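Local coordinates for transferrin binding protein B (Actinobacillus suis, PDB 3PQU) that probably captures host transferrin at the bacterial outer membrane as a lipoprotein receptor for iron acquisition, at residues 171-176 with 230-235. Residues are numbered along the deposited sequence; the frame is centred on the assembly and turned at random.
Sequences TYKGTW and SSEFAV
W176 meets S230 with its indole edge: CD1 lies 3.2 Å from the carbonyl O of S230, near the ring plane. W176 NE1 itself bonds to the carbonyl of Y247. The Y172 ring is met obliquely by V235, whose CG2 comes 3.6 Å from Y172 CE2; the hydroxyl of Y172 bonds to the carbonyl of A304. The F233 ring meets F322 and turns an edge to Y172 O. The strands are antiparallel neighbours in the N-lobe barrel. Y172 and F233 exchange backbone bonds, as do G174 and S231; S231 N to G174 O is the shortest, at 2.8 Å. S231 OG donates to T175 O over 3.0 Å, from above the carbonyl plane. A chi1 of 67° on S231 places OG between its own backbone N and carbonyl carbon. Y172, S231 and F233 share one face; T171, K173, E232 and A234 lie on the other, where K173 and E232 run side by side. K173 NZ is 4.5 Å from E232 OE1, too far for a salt bridge. E232 OE2 instead accepts from a water that also bonds T171 OG1. The Y172 face is thus largely aromatic, with a buried serine hydroxyl satisfied by a backbone carbonyl. The K173 face is more polar, and the lysine probably gives the carboxylate only weak electrostatic support.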
loop_
_atom_site.group_PDB
_atom_site.type_symbol
_atom_site.label_atom_id
_atom_site.label_comp_id
_atom_site.label_asym_id
_atom_site.label_seq_id
_atom_site.Cartn_x
_atom_site.Cartn_y
_atom_site.Cartn_z
ATOM N N THR A 171 4.679 -9.639 17.561
ATOM C CA THR A 171 5.725 -10.364 16.834
ATOM C C THR A 171 5.223 -10.871 15.488
ATOM O O THR A 171 4.126 -11.423 15.413
ATOM C CB THR A 171 6.255 -11.566 17.653
ATOM O OG1 THR A 171 6.953 -11.070 18.791
ATOM C CG2 THR A 171 7.232 -12.416 16.815
ATOM N N TYR A 172 6.014 -10.651 14.436
ATOM C CA TYR A 172 5.747 -11.184 13.096
ATOM C C TYR A 172 6.910 -12.078 12.741
ATOM O O TYR A 172 8.056 -11.734 13.043
ATOM C CB TYR A 172 5.682 -10.071 12.031
ATOM C CG TYR A 172 4.496 -9.139 12.164
ATOM C CD1 TYR A 172 3.431 -9.194 11.272
ATOM C CD2 TYR A 172 4.433 -8.220 13.196
ATOM C CE1 TYR A 172 2.336 -8.337 11.409
ATOM C CE2 TYR A 172 3.348 -7.368 13.340
ATOM C CZ TYR A 172 2.308 -7.429 12.455
ATOM O OH TYR A 172 1.240 -6.575 12.635
ATOM N N LYS A 173 6.629 -13.205 12.089
ATOM C CA LYS A 173 7.684 -14.114 11.636
ATOM C C LYS A 173 7.525 -14.446 10.162
ATOM O O LYS A 173 6.402 -14.566 9.662
ATOM C CB LYS A 173 7.664 -15.406 12.450
ATOM C CG LYS A 173 7.937 -15.239 13.932
ATOM C CD LYS A 173 7.928 -16.601 14.641
ATOM C CE LYS A 173 8.676 -16.529 15.962
ATOM N NZ LYS A 173 8.711 -17.861 16.642
ATOM N N GLY A 174 8.647 -14.614 9.467
ATOM C CA GLY A 174 8.613 -14.881 8.035
ATOM C C GLY A 174 9.985 -15.126 7.413
ATOM O O GLY A 174 10.856 -15.772 7.992
ATOM N N THR A 175 10.185 -14.584 6.224
ATOM C CA THR A 175 11.407 -14.830 5.481
ATOM C C THR A 175 12.034 -13.516 5.039
ATOM O O THR A 175 11.486 -12.436 5.275
ATOM C CB THR A 175 11.116 -15.643 4.196
ATOM O OG1 THR A 175 10.175 -14.927 3.388
ATOM C CG2 THR A 175 10.556 -17.038 4.532
ATOM N N TRP A 176 13.200 -13.625 4.412
ATOM C CA TRP A 176 13.759 -12.531 3.626
ATOM C C TRP A 176 14.462 -13.156 2.438
ATOM O O TRP A 176 14.688 -14.363 2.423
ATOM C CB TRP A 176 14.698 -11.621 4.456
ATOM C CG TRP A 176 15.928 -12.290 5.012
ATOM C CD1 TRP A 176 15.982 -13.273 5.990
ATOM C CD2 TRP A 176 17.287 -11.993 4.673
ATOM N NE1 TRP A 176 17.298 -13.603 6.253
ATOM C CE2 TRP A 176 18.114 -12.832 5.463
ATOM C CE3 TRP A 176 17.890 -11.073 3.802
ATOM C CZ2 TRP A 176 19.505 -12.802 5.377
ATOM C CZ3 TRP A 176 19.277 -11.038 3.723
ATOM C CH2 TRP A 176 20.068 -11.902 4.507
ATOM N N SER A 230 15.367 -16.634 7.370
ATOM C CA SER A 230 14.218 -16.359 8.223
ATOM C C SER A 230 14.275 -14.941 8.779
ATOM O O SER A 230 15.348 -14.348 8.946
ATOM C CB SER A 230 14.133 -17.392 9.361
ATOM O OG SER A 230 15.289 -17.321 10.177
ATOM N N SER A 231 13.099 -14.392 9.061
ATOM C CA SER A 231 13.013 -13.047 9.592
ATOM C C SER A 231 12.138 -13.046 10.832
ATOM O O SER A 231 11.203 -13.847 10.954
ATOM C CB SER A 231 12.448 -12.086 8.538
ATOM O OG SER A 231 11.092 -12.363 8.239
ATOM N N GLU A 232 12.434 -12.142 11.753
ATOM C CA GLU A 232 11.551 -11.928 12.886
ATOM C C GLU A 232 11.477 -10.443 13.218
ATOM O O GLU A 232 12.491 -9.744 13.190
ATOM C CB GLU A 232 12.001 -12.738 14.101
ATOM C CG GLU A 232 10.973 -12.681 15.234
ATOM C CD GLU A 232 11.249 -13.668 16.361
ATOM O OE1 GLU A 232 11.890 -14.717 16.113
ATOM O OE2 GLU A 232 10.808 -13.390 17.498
ATOM N N PHE A 233 10.268 -9.959 13.493
ATOM C CA PHE A 233 10.080 -8.560 13.879
ATOM C C PHE A 233 9.280 -8.389 15.175
ATOM O O PHE A 233 8.370 -9.168 15.465
ATOM C CB PHE A 233 9.383 -7.786 12.764
ATOM C CG PHE A 233 10.090 -7.859 11.441
ATOM C CD1 PHE A 233 10.990 -6.875 11.072
ATOM C CD2 PHE A 233 9.855 -8.918 10.566
ATOM C CE1 PHE A 233 11.654 -6.929 9.844
ATOM C CE2 PHE A 233 10.508 -8.984 9.344
ATOM C CZ PHE A 233 11.416 -7.981 8.979
ATOM N N ALA A 234 9.622 -7.360 15.943
ATOM C CA ALA A 234 8.873 -7.001 17.142
ATOM C C ALA A 234 8.306 -5.603 16.909
ATOM O O ALA A 234 9.057 -4.636 16.844
ATOM C CB ALA A 234 9.787 -7.026 18.377
ATOM N N VAL A 235 6.991 -5.492 16.746
ATOM C CA VAL A 235 6.399 -4.203 16.402
ATOM C C VAL A 235 5.768 -3.535 17.623
ATOM O O VAL A 235 4.914 -4.123 18.287
ATOM C CB VAL A 235 5.332 -4.328 15.290
ATOM C CG1 VAL A 235 4.726 -2.953 14.993
ATOM C CG2 VAL A 235 5.925 -4.953 14.029
HETATM O O HOH W 1 9.732 -10.886 18.580
#